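Local coordinates for uncharacterized protein (Pseudomonas aeruginosa PAO1, PDB 4R1D) that probably acts as a calcium-binding lipase of the alpha/beta hydrolase class, delivered by type VI secretion and kept in check by the protein Tli4, at residues 431-441 with 493-503; 517-528 with 543-551. All blocks are in the same frame, centred on the assembly; numbering follows the deposited sequence.

Interaction 1. Residues 431-441 with 493-503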
loop_
_atom_site.group_PDB
_atom_site.type_symbol
_atom_site.label_atom_id
_atom_site.label_comp_id
_atom_site.label_asym_id
_atom_site.label_seq_id
_atom_site.Cartn_x
_atom_site.Cartn_y
_atom_site.Cartn_z
ATOM N N TYR A 431 -0.940 -13.386 18.650
ATOM C CA TYR A 431 -1.600 -12.099 18.521
ATOM C C TYR A 431 -1.619 -11.370 19.862
ATOM O O TYR A 431 -1.413 -11.985 20.908
ATOM C CB TYR A 431 -3.025 -12.281 17.975
ATOM C CG TYR A 431 -3.918 -13.132 18.854
ATOM C CD1 TYR A 431 -3.745 -14.510 18.929
ATOM C CD2 TYR A 431 -4.934 -12.554 19.614
ATOM C CE1 TYR A 431 -4.562 -15.296 19.742
ATOM C CE2 TYR A 431 -5.753 -13.326 20.415
ATOM C CZ TYR A 431 -5.566 -14.691 20.476
ATOM O OH TYR A 431 -6.385 -15.461 21.282
ATOM N N GLY A 432 -1.839 -10.061 19.809
ATOM C CA GLY A 432 -1.889 -9.224 20.998
ATOM C C GLY A 432 -3.321 -9.051 21.466
ATOM O O GLY A 432 -4.181 -8.574 20.721
ATOM N N ALA A 433 -3.574 -9.450 22.708
ATOM C CA ALA A 433 -4.900 -9.373 23.282
ATOM C C ALA A 433 -4.784 -8.704 24.639
ATOM O O ALA A 433 -4.597 -9.369 25.655
ATOM C CB ALA A 433 -5.481 -10.754 23.433
ATOM N N ASP A 434 -4.887 -7.383 24.651
ATOM C CA ASP A 434 -4.625 -6.642 25.874
ATOM C C ASP A 434 -5.663 -5.564 26.058
ATOM O O ASP A 434 -5.910 -4.758 25.157
ATOM C CB ASP A 434 -3.232 -6.024 25.835
ATOM C CG ASP A 434 -2.736 -5.630 27.209
ATOM O OD1 ASP A 434 -3.230 -4.624 27.756
ATOM O OD2 ASP A 434 -1.850 -6.325 27.748
ATOM N N ASP A 435 -6.277 -5.549 27.237
ATOM C CA ASP A 435 -7.340 -4.589 27.503
ATOM C C ASP A 435 -6.832 -3.174 27.777
ATOM O O ASP A 435 -7.635 -2.253 27.909
ATOM C CB ASP A 435 -8.238 -5.090 28.634
ATOM C CG ASP A 435 -9.262 -6.098 28.147
ATOM O OD1 ASP A 435 -9.914 -5.826 27.115
ATOM O OD2 ASP A 435 -9.415 -7.161 28.783
ATOM N N SER A 436 -5.511 -2.987 27.831
ATOM C CA SER A 436 -4.960 -1.631 27.930
ATOM C C SER A 436 -4.740 -0.989 26.557
ATOM O O SER A 436 -4.187 0.105 26.451
ATOM C CB SER A 436 -3.669 -1.600 28.757
ATOM O OG SER A 436 -2.573 -2.103 28.012
ATOM N N ARG A 437 -5.178 -1.668 25.500
ATOM C CA ARG A 437 -5.091 -1.101 24.160
ATOM C C ARG A 437 -6.467 -1.194 23.530
ATOM O O ARG A 437 -6.826 -2.238 22.995
ATOM C CB ARG A 437 -4.064 -1.869 23.329
ATOM C CG ARG A 437 -2.701 -1.923 23.985
ATOM C CD ARG A 437 -1.651 -2.426 23.031
ATOM N NE ARG A 437 -0.326 -2.543 23.641
ATOM C CZ ARG A 437 0.594 -1.583 23.642
ATOM N NH1 ARG A 437 0.344 -0.406 23.083
ATOM N NH2 ARG A 437 1.774 -1.805 24.203
ATOM N N HIS A 438 -7.243 -0.113 23.624
ATOM C CA HIS A 438 -8.665 -0.160 23.279
ATOM C C HIS A 438 -8.912 -0.568 21.829
ATOM O O HIS A 438 -9.922 -1.211 21.526
ATOM C CB HIS A 438 -9.377 1.159 23.630
ATOM C CG HIS A 438 -9.198 2.250 22.619
ATOM N ND1 HIS A 438 -8.099 3.082 22.605
ATOM C CD2 HIS A 438 -10.000 2.671 21.609
ATOM C CE1 HIS A 438 -8.220 3.954 21.619
ATOM N NE2 HIS A 438 -9.365 3.724 20.999
ATOM N N SER A 439 -7.993 -0.177 20.947
ATOM C CA SER A 439 -7.975 -0.651 19.564
ATOM C C SER A 439 -9.248 -0.318 18.778
ATOM O O SER A 439 -9.562 -0.998 17.801
ATOM C CB SER A 439 -7.755 -2.167 19.535
ATOM O OG SER A 439 -6.630 -2.563 20.310
ATOM N N TRP A 440 -9.965 0.722 19.197
ATOM C CA TRP A 440 -11.247 1.083 18.581
ATOM C C TRP A 440 -12.173 -0.121 18.451
ATOM O O TRP A 440 -12.973 -0.216 17.512
ATOM C CB TRP A 440 -11.018 1.760 17.216
ATOM C CG TRP A 440 -10.236 3.010 17.387
ATOM C CD1 TRP A 440 -8.930 3.216 17.057
ATOM C CD2 TRP A 440 -10.693 4.218 18.004
ATOM N NE1 TRP A 440 -8.548 4.493 17.412
ATOM C CE2 TRP A 440 -9.616 5.127 17.994
ATOM C CE3 TRP A 440 -11.914 4.624 18.553
ATOM C CZ2 TRP A 440 -9.721 6.412 18.516
ATOM C CZ3 TRP A 440 -12.020 5.898 19.070
ATOM C CH2 TRP A 440 -10.930 6.781 19.052
ATOM N N ARG A 441 -12.084 -1.023 19.422
ATOM C CA ARG A 441 -12.803 -2.286 19.345
ATOM C C ARG A 441 -14.318 -2.060 19.372
ATOM O O ARG A 441 -15.062 -2.707 18.636
ATOM C CB ARG A 441 -12.355 -3.209 20.474
ATOM C CG ARG A 441 -12.964 -4.597 20.407
ATOM C CD ARG A 441 -14.223 -4.718 21.295
ATOM N NE ARG A 441 -14.779 -6.055 21.176
ATOM C CZ ARG A 441 -15.386 -6.728 22.154
ATOM N NH1 ARG A 441 -15.532 -6.196 23.362
ATOM N NH2 ARG A 441 -15.829 -7.948 21.910
ATOM N N GLY A 493 -13.401 -10.774 23.383
ATOM C CA GLY A 493 -12.942 -10.057 22.199
ATOM C C GLY A 493 -12.535 -8.607 22.416
ATOM O O GLY A 493 -12.178 -7.912 21.464
ATOM N N SER A 494 -12.562 -8.152 23.668
ATOM C CA SER A 494 -12.205 -6.767 23.989
ATOM C C SER A 494 -10.707 -6.506 23.850
ATOM O O SER A 494 -9.903 -7.445 23.789
ATOM C CB SER A 494 -12.643 -6.410 25.420
ATOM O OG SER A 494 -11.892 -7.161 26.364
ATOM N N GLY A 495 -10.341 -5.228 23.828
ATOM C CA GLY A 495 -8.951 -4.820 23.668
ATOM C C GLY A 495 -8.340 -5.258 22.340
ATOM O O GLY A 495 -9.048 -5.516 21.372
ATOM N N GLY A 496 -7.015 -5.370 22.311
ATOM C CA GLY A 496 -6.331 -5.843 21.120
ATOM C C GLY A 496 -4.872 -5.441 21.153
ATOM O O GLY A 496 -4.227 -5.501 22.207
ATOM N N ASP A 497 -4.346 -5.033 20.001
ATOM C CA ASP A 497 -2.950 -4.614 19.932
ATOM C C ASP A 497 -2.818 -3.199 19.372
ATOM O O ASP A 497 -1.751 -2.819 18.909
ATOM C CB ASP A 497 -2.128 -5.613 19.101
ATOM C CG ASP A 497 -2.491 -5.586 17.622
ATOM O OD1 ASP A 497 -3.268 -4.699 17.229
ATOM O OD2 ASP A 497 -1.989 -6.436 16.851
ATOM N N GLU A 498 -3.915 -2.436 19.437
ATOM C CA GLU A 498 -4.016 -1.055 18.947
ATOM C C GLU A 498 -4.636 -1.010 17.558
ATOM O O GLU A 498 -5.405 -0.104 17.244
ATOM C CB GLU A 498 -2.674 -0.310 18.942
ATOM C CG GLU A 498 -1.954 -0.318 20.274
ATOM C CD GLU A 498 -1.830 1.049 20.893
ATOM O OE1 GLU A 498 -1.583 2.027 20.145
ATOM O OE2 GLU A 498 -1.974 1.132 22.132
ATOM N N THR A 499 -4.305 -1.997 16.734
ATOM C CA THR A 499 -4.816 -2.035 15.365
ATOM C C THR A 499 -5.786 -3.184 15.113
ATOM O O THR A 499 -6.758 -3.017 14.381
ATOM C CB THR A 499 -3.673 -2.101 14.344
ATOM O OG1 THR A 499 -3.052 -0.819 14.264
ATOM C CG2 THR A 499 -4.211 -2.483 12.962
ATOM N N VAL A 500 -5.518 -4.338 15.721
ATOM C CA VAL A 500 -6.371 -5.517 15.574
ATOM C C VAL A 500 -7.084 -5.818 16.901
ATOM O O VAL A 500 -6.446 -6.201 17.870
ATOM C CB VAL A 500 -5.530 -6.742 15.148
ATOM C CG1 VAL A 500 -6.381 -8.027 15.064
ATOM C CG2 VAL A 500 -4.841 -6.462 13.795
ATOM N N PRO A 501 -8.410 -5.633 16.942
ATOM C CA PRO A 501 -9.136 -5.984 18.176
ATOM C C PRO A 501 -9.005 -7.471 18.431
ATOM O O PRO A 501 -8.900 -8.253 17.494
ATOM C CB PRO A 501 -10.588 -5.648 17.836
ATOM C CG PRO A 501 -10.467 -4.538 16.821
ATOM C CD PRO A 501 -9.266 -4.920 15.978
ATOM N N THR A 502 -9.021 -7.868 19.695
ATOM C CA THR A 502 -8.961 -9.276 20.030
ATOM C C THR A 502 -10.040 -10.085 19.276
ATOM O O THR A 502 -9.809 -11.233 18.900
ATOM C CB THR A 502 -9.065 -9.456 21.565
ATOM O OG1 THR A 502 -8.075 -8.628 22.198
ATOM C CG2 THR A 502 -8.827 -10.903 21.963
ATOM N N ASP A 503 -11.210 -9.478 19.051
ATOM C CA ASP A 503 -12.266 -10.095 18.243
ATOM C C ASP A 503 -11.683 -10.823 17.036
ATOM O O ASP A 503 -12.025 -11.964 16.751
ATOM C CB ASP A 503 -13.225 -9.024 17.694
ATOM C CG ASP A 503 -14.121 -8.427 18.759
ATOM O OD1 ASP A 503 -14.584 -9.187 19.632
ATOM O OD2 ASP A 503 -14.368 -7.198 18.708
HETATM O O HOH W 1 -2.973 -8.987 17.324
HETATM O O HOH W 2 -5.555 -8.887 18.368
HETATM O O HOH W 3 -14.721 -4.973 17.093
#
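Arg441 runs along Pro501 and ends on Asp503, and each part of its chain has a partner. Its CB and CG pack on the proline, with Arg441 CG 3.7 Å from Pro501 CB. A bend at chi2 (-96°) then steers the chain to the carboxylate, and CD lies beside Asp503 OD2. Arg441 NE gives Asp503 OD2 a nearly straight bond in the guanidinium plane (2.8 Å, 173°), and NH2 takes OD1 at 2.9 Å, a side-on grip with one nitrogen to each oxygen. NH2 also reaches Asp490 O. One guanidinium face lies over the Gly493-Ser494 peptide, and Arg441 NH1 is 3.4 Å from Ser494 CA.

Here the chain leaves strand 427-432 of the parallel alpha/beta hydrolase sheet. Asp434 and Gly496 form a single antiparallel hydrogen-bonded pair, Gly496 N to Asp434 O measuring 3.1 Å. Arg437 N meets the same oxygen from its opposite face, closing a type I turn. Ser439 OG works both ways, accepting from Glu498 N at 2.9 Å and donating to Arg437 O at 2.7 Å. A salt bridge, its hydrogen bond weak, joins Arg437 NH1 to Glu498 OE2 (2.9 Å), the guanidinium and carboxylate planes standing 73° apart, while Arg437 NE binds Gly532 O.

Interaction 2. Residues 517-528 with 543-551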
loop_
_atom_site.group_PDB
_atom_site.type_symbol
_atom_site.label_atom_id
_atom_site.label_comp_id
_atom_site.label_asym_id
_atom_site.label_seq_id
_atom_site.Cartn_x
_atom_site.Cartn_y
_atom_site.Cartn_z
ATOM N N PHE A 517 -1.162 -18.389 20.173
ATOM C CA PHE A 517 -0.581 -17.737 21.348
ATOM C C PHE A 517 -1.234 -16.393 21.615
ATOM O O PHE A 517 -1.127 -15.450 20.811
ATOM C CB PHE A 517 0.933 -17.585 21.191
ATOM C CG PHE A 517 1.649 -18.896 21.044
ATOM C CD1 PHE A 517 1.654 -19.566 19.829
ATOM C CD2 PHE A 517 2.304 -19.468 22.124
ATOM C CE1 PHE A 517 2.292 -20.770 19.682
ATOM C CE2 PHE A 517 2.946 -20.676 21.992
ATOM C CZ PHE A 517 2.950 -21.333 20.766
ATOM N N ARG A 518 -1.921 -16.320 22.754
ATOM C CA ARG A 518 -2.697 -15.150 23.113
ATOM C C ARG A 518 -1.845 -14.279 24.047
ATOM O O ARG A 518 -1.728 -14.548 25.246
ATOM C CB ARG A 518 -3.984 -15.614 23.785
ATOM C CG ARG A 518 -5.008 -14.547 24.177
ATOM C CD ARG A 518 -6.234 -15.303 24.717
ATOM N NE ARG A 518 -7.344 -14.466 25.173
ATOM C CZ ARG A 518 -8.333 -14.022 24.402
ATOM N NH1 ARG A 518 -8.346 -14.289 23.098
ATOM N NH2 ARG A 518 -9.311 -13.292 24.939
ATOM N N HIS A 519 -1.223 -13.251 23.485
ATOM C CA HIS A 519 -0.238 -12.471 24.236
ATOM C C HIS A 519 -0.860 -11.230 24.873
ATOM O O HIS A 519 -1.647 -10.528 24.253
ATOM C CB HIS A 519 0.958 -12.085 23.348
ATOM C CG HIS A 519 1.781 -13.260 22.912
ATOM N ND1 HIS A 519 2.339 -13.355 21.654
ATOM C CD2 HIS A 519 2.148 -14.382 23.572
ATOM C CE1 HIS A 519 3.002 -14.493 21.553
ATOM N NE2 HIS A 519 2.900 -15.138 22.702
ATOM N N GLY A 520 -0.489 -10.949 26.115
ATOM C CA GLY A 520 -1.012 -9.774 26.781
ATOM C C GLY A 520 -1.963 -10.105 27.916
ATOM O O GLY A 520 -2.081 -11.257 28.334
ATOM N N SER A 521 -2.665 -9.082 28.391
ATOM C CA SER A 521 -3.453 -9.188 29.611
ATOM C C SER A 521 -4.573 -10.231 29.549
ATOM O O SER A 521 -4.975 -10.777 30.583
ATOM C CB SER A 521 -4.035 -7.822 29.966
ATOM O OG SER A 521 -5.147 -7.524 29.138
ATOM N N LYS A 522 -5.086 -10.509 28.351
ATOM C CA LYS A 522 -6.188 -11.462 28.205
ATOM C C LYS A 522 -5.726 -12.903 28.000
ATOM O O LYS A 522 -6.540 -13.813 27.864
ATOM C CB LYS A 522 -7.134 -11.034 27.075
ATOM C CG LYS A 522 -7.613 -9.593 27.209
ATOM C CD LYS A 522 -8.539 -9.178 26.071
ATOM C CE LYS A 522 -9.907 -9.870 26.142
ATOM N NZ LYS A 522 -10.652 -9.502 27.393
ATOM N N GLY A 523 -4.414 -13.105 27.962
ATOM C CA GLY A 523 -3.857 -14.435 27.859
ATOM C C GLY A 523 -3.322 -14.908 29.197
ATOM O O GLY A 523 -3.496 -14.229 30.215
ATOM N N LYS A 524 -2.667 -16.068 29.197
ATOM C CA LYS A 524 -2.126 -16.654 30.422
ATOM C C LYS A 524 -0.661 -17.036 30.239
ATOM O O LYS A 524 -0.120 -16.935 29.136
ATOM C CB LYS A 524 -2.912 -17.907 30.804
ATOM C CG LYS A 524 -4.407 -17.682 31.029
ATOM C CD LYS A 524 -4.658 -16.767 32.221
ATOM C CE LYS A 524 -6.153 -16.504 32.408
ATOM N NZ LYS A 524 -6.436 -15.573 33.544
ATOM N N GLY A 525 -0.024 -17.494 31.316
ATOM C CA GLY A 525 1.334 -18.010 31.226
ATOM C C GLY A 525 2.395 -17.149 31.881
ATOM O O GLY A 525 2.364 -15.921 31.807
ATOM N N GLN A 526 3.354 -17.802 32.531
ATOM C CA GLN A 526 4.348 -17.076 33.310
ATOM C C GLN A 526 5.335 -16.274 32.465
ATOM O O GLN A 526 6.003 -15.366 32.974
ATOM C CB GLN A 526 5.068 -18.021 34.293
ATOM C CG GLN A 526 5.940 -19.080 33.647
ATOM C CD GLN A 526 6.598 -19.983 34.683
ATOM O OE1 GLN A 526 6.346 -19.853 35.881
ATOM N NE2 GLN A 526 7.434 -20.903 34.225
ATOM N N ALA A 527 5.429 -16.595 31.177
ATOM C CA ALA A 527 6.280 -15.834 30.259
ATOM C C ALA A 527 5.474 -14.808 29.475
ATOM O O ALA A 527 5.957 -14.237 28.491
ATOM C CB ALA A 527 7.007 -16.771 29.309
ATOM N N ASN A 528 4.247 -14.569 29.928
ATOM C CA ASN A 528 3.299 -13.719 29.212
ATOM C C ASN A 528 2.722 -12.647 30.141
ATOM O O ASN A 528 1.558 -12.276 30.017
ATOM C CB ASN A 528 2.182 -14.611 28.663
ATOM C CG ASN A 528 1.269 -13.907 27.663
ATOM O OD1 ASN A 528 1.600 -12.866 27.100
ATOM N ND2 ASN A 528 0.119 -14.510 27.422
ATOM N N ARG A 543 7.952 -12.277 22.863
ATOM C CA ARG A 543 6.944 -13.330 22.720
ATOM C C ARG A 543 6.620 -13.630 21.258
ATOM O O ARG A 543 6.384 -14.788 20.890
ATOM C CB ARG A 543 5.668 -12.954 23.467
ATOM C CG ARG A 543 5.851 -12.937 24.975
ATOM C CD ARG A 543 4.688 -12.207 25.621
ATOM N NE ARG A 543 4.754 -10.778 25.334
ATOM C CZ ARG A 543 4.009 -9.868 25.951
ATOM N NH1 ARG A 543 3.119 -10.251 26.861
ATOM N NH2 ARG A 543 4.152 -8.584 25.661
ATOM N N ALA A 544 6.579 -12.581 20.434
ATOM C CA ALA A 544 6.289 -12.764 19.011
ATOM C C ALA A 544 7.432 -13.523 18.368
ATOM O O ALA A 544 7.210 -14.402 17.533
ATOM C CB ALA A 544 6.084 -11.416 18.312
ATOM N N GLN A 545 8.656 -13.162 18.752
ATOM C CA GLN A 545 9.869 -13.815 18.258
ATOM C C GLN A 545 9.902 -15.284 18.668
ATOM O O GLN A 545 10.213 -16.162 17.857
ATOM C CB GLN A 545 11.113 -13.076 18.780
ATOM C CG GLN A 545 11.163 -11.610 18.296
ATOM C CD GLN A 545 12.247 -10.778 18.951
ATOM O OE1 GLN A 545 12.875 -11.202 19.919
ATOM N NE2 GLN A 545 12.467 -9.572 18.422
ATOM N N TRP A 546 9.586 -15.538 19.933
ATOM C CA TRP A 546 9.535 -16.909 20.454
ATOM C C TRP A 546 8.530 -17.712 19.650
ATOM O O TRP A 546 8.822 -18.801 19.188
ATOM C CB TRP A 546 9.110 -16.915 21.931
ATOM C CG TRP A 546 9.308 -18.261 22.584
ATOM C CD1 TRP A 546 10.400 -18.662 23.304
ATOM C CD2 TRP A 546 8.413 -19.389 22.554
ATOM N NE1 TRP A 546 10.234 -19.957 23.732
ATOM C CE2 TRP A 546 9.027 -20.427 23.279
ATOM C CE3 TRP A 546 7.148 -19.614 21.990
ATOM C CZ2 TRP A 546 8.428 -21.677 23.447
ATOM C CZ3 TRP A 546 6.556 -20.852 22.155
ATOM C CH2 TRP A 546 7.193 -21.867 22.889
ATOM N N ALA A 547 7.323 -17.173 19.498
ATOM C CA ALA A 547 6.282 -17.904 18.788
ATOM C C ALA A 547 6.624 -18.189 17.318
ATOM O O ALA A 547 6.230 -19.217 16.777
ATOM C CB ALA A 547 4.929 -17.179 18.903
ATOM N N ALA A 548 7.337 -17.267 16.677
ATOM C CA ALA A 548 7.779 -17.476 15.300
ATOM C C ALA A 548 8.820 -18.594 15.207
ATOM O O ALA A 548 8.691 -19.517 14.402
ATOM C CB ALA A 548 8.337 -16.189 14.718
ATOM N N LEU A 549 9.857 -18.514 16.033
ATOM C CA LEU A 549 10.897 -19.532 15.988
ATOM C C LEU A 549 10.351 -20.898 16.398
ATOM O O LEU A 549 10.699 -21.918 15.810
ATOM C CB LEU A 549 12.081 -19.117 16.859
ATOM C CG LEU A 549 12.865 -17.943 16.262
ATOM C CD1 LEU A 549 13.706 -17.301 17.324
ATOM C CD2 LEU A 549 13.719 -18.428 15.076
ATOM N N TYR A 550 9.487 -20.910 17.409
ATOM C CA TYR A 550 8.818 -22.138 17.822
ATOM C C TYR A 550 8.048 -22.751 16.650
ATOM O O TYR A 550 8.163 -23.944 16.378
ATOM C CB TYR A 550 7.856 -21.846 18.982
ATOM C CG TYR A 550 6.998 -23.012 19.369
ATOM C CD1 TYR A 550 7.433 -23.935 20.314
ATOM C CD2 TYR A 550 5.734 -23.188 18.810
ATOM C CE1 TYR A 550 6.636 -25.014 20.686
ATOM C CE2 TYR A 550 4.930 -24.270 19.176
ATOM C CZ TYR A 550 5.390 -25.172 20.111
ATOM O OH TYR A 550 4.607 -26.239 20.464
ATOM N N GLY A 551 7.261 -21.934 15.953
ATOM C CA GLY A 551 6.534 -22.417 14.796
ATOM C C GLY A 551 7.454 -23.025 13.739
ATOM O O GLY A 551 7.188 -24.097 13.195
HETATM O O HOH W 4 5.391 -16.600 22.779
#
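Strand 517-519 and helix 543-551 run antiparallel, the axes of the two short segments making 172° and approaching to 10.2 Å. The nearest backbone pairings, Phe517 with Ala547 and His519 with Arg543, step in opposite chain directions, as the antiparallel course requires. Strand 515-519 is an outermost strand of the parallel sheet in this alpha/beta hydrolase, and the helix that follows it packs back over it and the neighbouring strand 427-432.

Phe517 presents one face to the methyl of Ala547, while its rim enters an aromatic cluster. Phe517 CZ comes 3.9 Å from Tyr550 CD2, an offset edge-to-face pair with planes at 75°, and Phe517 CE2 lies 3.6 Å from Trp546 CZ3 in an oblique approach. The polar ends of the two partners are tied outside, Trp546 NE1 to Glu171 O and Tyr550 OH to Gly187 O.

His519 receives Arg543 CB squarely over its ring, 3.6 Å from the centroid and 9° off the normal, a CH-pi contact. A water bridges His519 NE2 and Arg543 O, and ND1 pairs with Tyr533 OH. Beyond CB, the arginine bends at chi3, bringing NH1 to Asn528 OD1 (3.0 Å) in the carbonyl plane; NE forms a salt bridge with Asp541 and NH2 binds Arg531 O.

Asn528 OD1 also accepts from Gly520 N at 3.0 Å, while ND2 donates to Arg518 O and Lys524 O. Two donors on the oxygen and two acceptors on the nitrogen fix which way round this buried amide sits.

How the interactions relate
Read from the N terminus, the chain leaves strand 427-432, and interaction 1 closes a loop when residues 493-503 return to 431-441 after 51 intervening residues. The chain then passes through helices 502-505 and 507-510 into strand 515-519, and interaction 2 closes a shorter loop of 14 residues with helix 542-556. The two closures follow in series, neither nested nor crossed. They nevertheless abut, with centres 15 Å apart: strands 427-432 and 515-519 are parallel neighbours in one sheet, Ala433 N lies 2.7 Å from His519 O, a probable hydrogen bond, and Lys522 NZ forms a salt bridge with Asp435 OD2. Together they join the loops beyond the sheet to the helix packed over strands 427-432 and 515-519.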